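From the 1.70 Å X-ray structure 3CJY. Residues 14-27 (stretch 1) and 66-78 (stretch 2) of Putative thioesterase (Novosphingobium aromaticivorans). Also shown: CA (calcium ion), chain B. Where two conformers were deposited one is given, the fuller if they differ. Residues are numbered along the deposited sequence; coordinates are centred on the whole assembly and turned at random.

Stretch 1 (14-27) DARYAITVGPDLAV
Stretch 2, residues 66-78: FTPLGSVLDLTVE

Strands 16-20 and 72-78 lie side by side and antiparallel, their N-to-C directions 161° apart and their axes approaching to 4.6 Å. The register pairs R16 with T76, Y17 with L75, A18 with D74, I19 with L73 and T20 with V72. In the first strand phi runs from -90° (T20) to -149° (I19) and psi from 126° (R16) to 159° (Y17). Y17 and I19 are the hydrogen-bonded positions: Y17 N to L75 O is 2.9 Å and L75 N to Y17 O 2.8 Å; I19 N to L73 O is 3.0 Å and L73 N to I19 O 2.8 Å. V77 N to A15 O (2.8 Å) and V21 N to S71 O (2.8 Å) extend the ladder. The narrower pairs bring CA-H groups to carbonyls, as at A18 CA to L73 O, 3.2 Å.

Y17, I19, L73 and L75 share one buried face. Y17 is m (chi2 74°), and its CE1 lies 4.0 Å from V77 CG2. I19 is t,t: CG2 meets L73 CB at 4.0 Å, while the end of the side chain leads away. L73 is t,p; L75 has chi1 m, with chi2 at 99°, between wells, and CD1 4.4 Å from I19 CG2.

The other face carries R16, A18, T20, V72, D74 and T76. A18's small methyl admits D74 (m), CB to OD1 being 3.5 Å, and V72 (t), CB to CG1 4.1 Å. One water donates to both Y17 O (3.0 Å) and D74 OD1 (2.7 Å). R16 is m and unmodelled beyond CG.

A type II turn, P68-S71, leads into strand 72-78 beside V21. V21, chi1 t, points toward stretch 2, its CG2 4.0 Å from T67 CG2. G70, at 92/-10, suits glycine because a CB would jam against the preceding carbonyl; G70 N reaches V21 O at 2.6 Å. S71 (chi1 -39°) donates OG to P68 O, 2.5 Å. L69, t,p, brings CD1 to 3.7 Å from P23 CD and 4.0 Å from A26 CB.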

ATOM      1  N   ASP A  14      14.649   0.005 -24.002  1.00 33.89           N
ATOM      2  CA  ASP A  14      14.120  -0.816 -22.918  1.00 32.97           C
ATOM      3  C   ASP A  14      14.654   0.155 -21.834  1.00 32.16           C
ATOM      4  O   ASP A  14      15.625   0.878 -22.070  1.00 33.44           O
ATOM      5  CB  ASP A  14      14.831  -2.189 -22.873  1.00 32.55           C
ATOM      6  CG  ASP A  14      13.920  -3.358 -22.445  1.00 31.70           C
ATOM      7  OD1 ASP A  14      12.886  -3.640 -23.113  1.00 26.74           O
ATOM      8  OD2 ASP A  14      14.301  -4.092 -21.499  1.00 29.82           O
ATOM      9  N   ALA A  15      14.040   0.262 -20.686  1.00 30.86           N
ATOM     10  CA  ALA A  15      14.624   1.119 -19.654  1.00 29.10           C
ATOM     11  C   ALA A  15      14.408   2.639 -19.727  1.00 27.29           C
ATOM     12  O   ALA A  15      14.305   3.225 -18.677  1.00 27.61           O
ATOM     13  CB  ALA A  15      16.118   0.830 -19.477  1.00 28.72           C
ATOM     14  N   ARG A  16      14.361   3.299 -20.887  1.00 25.13           N
ATOM     15  CA  ARG A  16      14.189   4.775 -20.853  1.00 23.67           C
ATOM     16  C   ARG A  16      13.072   5.317 -21.717  1.00 22.21           C
ATOM     17  O   ARG A  16      13.018   5.078 -22.922  1.00 22.06           O
ATOM     18  CB  ARG A  16      15.488   5.488 -21.167  1.00 24.28           C
ATOM     19  CG  ARG A  16      16.587   5.191 -20.170  1.00 24.98           C
ATOM     20  N   TYR A  17      12.201   6.085 -21.067  1.00 20.20           N
ATOM     21  CA  TYR A  17      11.009   6.672 -21.694  1.00 18.96           C
ATOM     22  C   TYR A  17      10.825   8.135 -21.327  1.00 17.21           C
ATOM     23  O   TYR A  17      11.323   8.597 -20.328  1.00 16.33           O
ATOM     24  CB  TYR A  17       9.761   5.934 -21.237  1.00 19.13           C
ATOM     25  CG  TYR A  17       9.753   4.449 -21.464  1.00 19.65           C
ATOM     26  CD1 TYR A  17      10.515   3.617 -20.680  1.00 20.22           C
ATOM     27  CD2 TYR A  17       8.906   3.880 -22.395  1.00 21.14           C
ATOM     28  CE1 TYR A  17      10.470   2.250 -20.831  1.00 22.73           C
ATOM     29  CE2 TYR A  17       8.863   2.484 -22.573  1.00 23.67           C
ATOM     30  CZ  TYR A  17       9.642   1.686 -21.780  1.00 23.33           C
ATOM     31  OH  TYR A  17       9.633   0.329 -21.933  1.00 22.93           O
ATOM     32  N   ALA A  18      10.084   8.866 -22.137  1.00 16.94           N
ATOM     33  CA  ALA A  18       9.782  10.274 -21.825  1.00 17.06           C
ATOM     34  C   ALA A  18       8.389  10.690 -22.326  1.00 17.64           C
ATOM     35  O   ALA A  18       7.854  10.139 -23.290  1.00 17.57           O
ATOM     36  CB  ALA A  18      10.860  11.209 -22.356  1.00 15.22           C
ATOM     37  N   ILE A  19       7.778  11.614 -21.598  1.00 17.51           N
ATOM     38  CA  ILE A  19       6.456  12.135 -21.958  1.00 16.86           C
ATOM     39  C   ILE A  19       6.360  13.585 -21.497  1.00 16.98           C
ATOM     40  O   ILE A  19       6.837  13.931 -20.430  1.00 17.59           O
ATOM     41  CB  ILE A  19       5.306  11.310 -21.321  1.00 16.58           C
ATOM     42  CG1 ILE A  19       3.934  11.820 -21.813  1.00 16.76           C
ATOM     43  CG2 ILE A  19       5.413  11.377 -19.796  1.00 16.00           C
ATOM     44  CD1 ILE A  19       2.750  10.853 -21.608  1.00 17.65           C
ATOM     45  N   THR A  20       5.797  14.446 -22.334  1.00 17.92           N
ATOM     46  CA  THR A  20       5.591  15.850 -21.979  1.00 17.14           C
ATOM     47  C   THR A  20       4.220  15.958 -21.333  1.00 17.64           C
ATOM     48  O   THR A  20       3.232  15.412 -21.833  1.00 17.85           O
ATOM     49  CB  THR A  20       5.673  16.774 -23.203  1.00 18.56           C
ATOM     50  OG1 THR A  20       6.946  16.586 -23.850  1.00 18.11           O
ATOM     51  CG2 THR A  20       5.496  18.253 -22.784  1.00 17.79           C
ATOM     52  N   VAL A  21       4.182  16.592 -20.181  1.00 16.82           N
ATOM     53  CA  VAL A  21       2.935  16.731 -19.411  1.00 16.32           C
ATOM     54  C   VAL A  21       2.106  17.915 -19.962  1.00 16.26           C
ATOM     55  O   VAL A  21       2.486  19.077 -19.838  1.00 15.53           O
ATOM     56  CB  VAL A  21       3.225  16.937 -17.916  1.00 16.31           C
ATOM     57  CG1 VAL A  21       1.935  17.112 -17.104  1.00 14.79           C
ATOM     58  CG2 VAL A  21       4.092  15.766 -17.337  1.00 14.90           C
ATOM     59  N   GLY A  22       0.972  17.561 -20.543  1.00 16.87           N
ATOM     60  CA  GLY A  22       0.012  18.518 -21.087  1.00 16.67           C
ATOM     61  C   GLY A  22      -1.205  18.645 -20.176  1.00 15.77           C
ATOM     62  O   GLY A  22      -1.303  17.935 -19.181  1.00 15.85           O
ATOM     63  N   PRO A  23      -2.116  19.583 -20.484  1.00 14.58           N
ATOM     64  CA  PRO A  23      -3.252  19.861 -19.614  1.00 15.63           C
ATOM     65  C   PRO A  23      -4.108  18.642 -19.319  1.00 15.34           C
ATOM     66  O   PRO A  23      -4.712  18.540 -18.235  1.00 15.35           O
ATOM     67  CB  PRO A  23      -4.040  20.910 -20.407  1.00 14.66           C
ATOM     68  CG  PRO A  23      -3.003  21.631 -21.170  1.00 15.10           C
ATOM     69  CD  PRO A  23      -1.942  20.626 -21.518  1.00 16.03           C
ATOM     70  N   ASP A  24      -4.119  17.690 -20.245  0.50 16.34           N
ATOM     71  CA  ASP A  24      -4.970  16.490 -20.101  0.50 16.99           C
ATOM     72  C   ASP A  24      -4.571  15.592 -18.952  0.50 16.90           C
ATOM     73  O   ASP A  24      -5.382  14.797 -18.441  0.50 16.46           O
ATOM     74  CB  ASP A  24      -4.975  15.646 -21.382  0.50 18.39           C
ATOM     75  CG  ASP A  24      -3.580  15.202 -21.797  0.50 20.77           C
ATOM     76  OD1 ASP A  24      -2.670  16.047 -21.852  0.50 24.95           O
ATOM     77  OD2 ASP A  24      -3.401  14.009 -22.128  0.50 28.02           O
ATOM     78  N   LEU A  25      -3.326  15.736 -18.539  1.00 15.90           N
ATOM     79  CA  LEU A  25      -2.773  14.898 -17.453  1.00 17.01           C
ATOM     80  C   LEU A  25      -2.540  15.720 -16.175  1.00 16.44           C
ATOM     81  O   LEU A  25      -1.957  15.219 -15.207  1.00 15.86           O
ATOM     82  CB  LEU A  25      -1.456  14.220 -17.860  1.00 17.57           C
ATOM     83  CG  LEU A  25      -1.524  13.112 -18.911  1.00 18.94           C
ATOM     84  CD1 LEU A  25      -0.143  12.467 -19.112  1.00 23.51           C
ATOM     85  CD2 LEU A  25      -2.543  12.073 -18.544  1.00 21.31           C
ATOM     86  N   ALA A  26      -2.976  16.978 -16.212  1.00 15.02           N
ATOM     87  CA  ALA A  26      -2.754  17.892 -15.095  1.00 14.84           C
ATOM     88  C   ALA A  26      -3.953  18.150 -14.207  1.00 14.64           C
ATOM     89  O   ALA A  26      -5.093  18.226 -14.661  1.00 14.42           O
ATOM     90  CB  ALA A  26      -2.098  19.250 -15.569  1.00 14.55           C
ATOM     91  N   VAL A  27      -3.631  18.290 -12.921  1.00 15.32           N
ATOM     92  CA  VAL A  27      -4.596  18.707 -11.909  1.00 15.51           C
ATOM     93  C   VAL A  27      -3.996  19.842 -11.052  1.00 16.48           C
ATOM     94  O   VAL A  27      -2.775  20.117 -11.039  1.00 17.39           O
ATOM     95  CB  VAL A  27      -4.978  17.541 -10.954  1.00 16.13           C
ATOM     96  CG1 VAL A  27      -5.660  16.378 -11.756  1.00 14.82           C
ATOM     97  CG2 VAL A  27      -3.725  17.086 -10.152  1.00 15.20           C
ATOM     98  N   PHE A  66       7.172  17.807  -7.217  1.00 22.37           N
ATOM     99  CA  PHE A  66       6.110  18.081  -8.191  1.00 22.67           C
ATOM    100  C   PHE A  66       6.625  18.153  -9.610  1.00 20.93           C
ATOM    101  O   PHE A  66       7.761  18.559  -9.867  1.00 22.10           O
ATOM    102  CB  PHE A  66       5.357  19.407  -7.883  1.00 23.27           C
ATOM    103  CG  PHE A  66       4.326  19.297  -6.797  1.00 28.52           C
ATOM    104  CD1 PHE A  66       3.057  18.798  -7.069  1.00 32.53           C
ATOM    105  CD2 PHE A  66       4.598  19.737  -5.507  1.00 32.88           C
ATOM    106  CE1 PHE A  66       2.077  18.700  -6.070  1.00 33.81           C
ATOM    107  CE2 PHE A  66       3.620  19.636  -4.492  1.00 34.34           C
ATOM    108  CZ  PHE A  66       2.353  19.124  -4.787  1.00 35.00           C
ATOM    109  N   THR A  67       5.759  17.732 -10.531  1.00 20.02           N
ATOM    110  CA  THR A  67       6.025  17.804 -11.966  1.00 19.24           C
ATOM    111  C   THR A  67       5.065  18.847 -12.576  1.00 19.04           C
ATOM    112  O   THR A  67       3.901  18.579 -12.799  1.00 18.34           O
ATOM    113  CB  THR A  67       5.858  16.465 -12.661  1.00 19.45           C
ATOM    114  OG1 THR A  67       6.665  15.509 -11.977  1.00 19.10           O
ATOM    115  CG2 THR A  67       6.283  16.544 -14.141  1.00 18.38           C
ATOM    116  N   PRO A  68       5.562  20.056 -12.796  1.00 18.30           N
ATOM    117  CA  PRO A  68       4.716  21.083 -13.347  1.00 18.01           C
ATOM    118  C   PRO A  68       4.170  20.765 -14.717  1.00 17.90           C
ATOM    119  O   PRO A  68       4.779  20.042 -15.522  1.00 17.19           O
ATOM    120  CB  PRO A  68       5.664  22.291 -13.455  1.00 19.61           C
ATOM    121  CG  PRO A  68       6.841  21.956 -12.586  1.00 19.35           C
ATOM    122  CD  PRO A  68       6.954  20.490 -12.642  1.00 18.86           C
ATOM    123  N   LEU A  69       2.991  21.302 -14.986  1.00 16.57           N
ATOM    124  CA  LEU A  69       2.449  21.251 -16.345  1.00 16.17           C
ATOM    125  C   LEU A  69       3.511  21.713 -17.331  1.00 15.62           C
ATOM    126  O   LEU A  69       4.194  22.720 -17.118  1.00 15.65           O
ATOM    127  CB  LEU A  69       1.262  22.200 -16.474  1.00 16.24           C
ATOM    128  CG  LEU A  69       0.589  22.409 -17.814  1.00 15.98           C
ATOM    129  CD1 LEU A  69      -0.047  21.122 -18.401  1.00 16.97           C
ATOM    130  CD2 LEU A  69      -0.477  23.515 -17.624  1.00 18.15           C
ATOM    131  N   GLY A  70       3.634  20.969 -18.414  1.00 17.03           N
ATOM    132  CA  GLY A  70       4.558  21.301 -19.464  1.00 18.07           C
ATOM    133  C   GLY A  70       5.947  20.682 -19.358  1.00 18.74           C
ATOM    134  O   GLY A  70       6.756  20.794 -20.295  1.00 19.03           O
ATOM    135  N   SER A  71       6.247  20.067 -18.219  1.00 18.70           N
ATOM    136  CA  SER A  71       7.551  19.410 -18.046  1.00 19.43           C
ATOM    137  C   SER A  71       7.656  18.168 -18.904  1.00 18.76           C
ATOM    138  O   SER A  71       6.668  17.531 -19.265  1.00 16.97           O
ATOM    139  CB  SER A  71       7.766  18.859 -16.624  1.00 19.56           C
ATOM    140  OG  SER A  71       7.278  19.672 -15.576  1.00 23.48           O
ATOM    141  N   VAL A  72       8.896  17.815 -19.186  1.00 18.00           N
ATOM    142  CA  VAL A  72       9.201  16.535 -19.795  1.00 18.32           C
ATOM    143  C   VAL A  72       9.575  15.639 -18.609  1.00 17.75           C
ATOM    144  O   VAL A  72      10.515  15.925 -17.837  1.00 18.31           O
ATOM    145  CB  VAL A  72      10.354  16.572 -20.827  1.00 19.12           C
ATOM    146  CG1 VAL A  72      10.710  15.144 -21.240  1.00 18.46           C
ATOM    147  CG2 VAL A  72       9.983  17.423 -22.056  1.00 18.54           C
ATOM    148  N   LEU A  73       8.831  14.559 -18.500  1.00 17.23           N
ATOM    149  CA  LEU A  73       9.024  13.564 -17.452  1.00 16.53           C
ATOM    150  C   LEU A  73       9.812  12.442 -18.082  1.00 16.73           C
ATOM    151  O   LEU A  73       9.392  11.861 -19.065  1.00 16.21           O
ATOM    152  CB  LEU A  73       7.683  13.031 -16.917  1.00 16.33           C
ATOM    153  CG  LEU A  73       7.712  11.870 -15.898  1.00 14.77           C
ATOM    154  CD1 LEU A  73       8.491  12.349 -14.666  1.00 14.54           C
ATOM    155  CD2 LEU A  73       6.290  11.320 -15.564  1.00 17.09           C
ATOM    156  N   ASP A  74      10.981  12.184 -17.527  1.00 17.38           N
ATOM    157  CA  ASP A  74      11.809  11.054 -17.952  1.00 17.22           C
ATOM    158  C   ASP A  74      11.537   9.898 -17.003  1.00 16.54           C
ATOM    159  O   ASP A  74      11.528  10.089 -15.796  1.00 16.44           O
ATOM    160  CB  ASP A  74      13.282  11.428 -17.887  1.00 18.55           C
ATOM    161  CG  ASP A  74      13.657  12.474 -18.925  1.00 18.63           C
ATOM    162  OD1 ASP A  74      13.382  12.218 -20.108  1.00 22.62           O
ATOM    163  OD2 ASP A  74      14.238  13.521 -18.574  1.00 19.61           O
ATOM    164  N   LEU A  75      11.286   8.716 -17.547  1.00 15.60           N
ATOM    165  CA  LEU A  75      11.117   7.533 -16.724  1.00 17.08           C
ATOM    166  C   LEU A  75      12.186   6.524 -17.059  1.00 16.99           C
ATOM    167  O   LEU A  75      12.437   6.239 -18.224  1.00 16.78           O
ATOM    168  CB  LEU A  75       9.741   6.913 -16.892  1.00 16.96           C
ATOM    169  CG  LEU A  75       8.509   7.772 -16.642  1.00 19.66           C
ATOM    170  CD1 LEU A  75       7.944   8.273 -17.970  1.00 20.61           C
ATOM    171  CD2 LEU A  75       7.458   6.946 -15.952  1.00 20.98           C
ATOM    172  N   THR A  76      12.862   6.049 -16.013  1.00 16.53           N
ATOM    173  CA  THR A  76      13.921   5.063 -16.144  1.00 16.88           C
ATOM    174  C   THR A  76      13.545   3.807 -15.366  1.00 16.09           C
ATOM    175  O   THR A  76      13.204   3.861 -14.193  1.00 15.76           O
ATOM    176  CB  THR A  76      15.262   5.613 -15.678  1.00 17.32           C
ATOM    177  OG1 THR A  76      15.533   6.834 -16.372  1.00 21.73           O
ATOM    178  CG2 THR A  76      16.395   4.629 -15.988  1.00 18.44           C
ATOM    179  N   VAL A  77      13.617   2.688 -16.059  1.00 16.24           N
ATOM    180  CA  VAL A  77      13.265   1.375 -15.511  1.00 16.35           C
ATOM    181  C   VAL A  77      14.462   0.487 -15.240  1.00 17.02           C
ATOM    182  O   VAL A  77      15.323   0.313 -16.105  1.00 16.66           O
ATOM    183  CB  VAL A  77      12.389   0.593 -16.482  1.00 16.01           C
ATOM    184  CG1 VAL A  77      11.894  -0.710 -15.850  1.00 15.59           C
ATOM    185  CG2 VAL A  77      11.211   1.428 -16.970  1.00 17.26           C
ATOM    186  N   GLU A  78      14.512  -0.046 -14.021  1.00 17.59           N
ATOM    187  CA  GLU A  78      15.521  -1.004 -13.619  1.00 19.18           C
ATOM    188  C   GLU A  78      14.831  -2.311 -13.272  1.00 18.83           C
ATOM    189  O   GLU A  78      13.996  -2.357 -12.382  1.00 19.81           O
ATOM    190  CB  GLU A  78      16.260  -0.508 -12.379  1.00 19.74           C
ATOM    191  CG  GLU A  78      17.284  -1.492 -11.839  1.00 24.03           C
ATOM    192  CD  GLU A  78      17.939  -1.006 -10.537  1.00 28.97           C
ATOM    193  OE1 GLU A  78      17.325  -0.206  -9.801  1.00 33.66           O
ATOM    194  OE2 GLU A  78      19.064  -1.453 -10.230  1.00 33.10           O
TER
HETATM  195 CA    CA B 259      12.557  -5.781 -22.218  0.50 21.51          CA
HETATM  196  O   HOH W   1      14.092   9.614 -20.611  1.00 42.22           O
HETATM  197  O   HOH W   2      13.838  -6.444 -20.430  1.00 43.10           O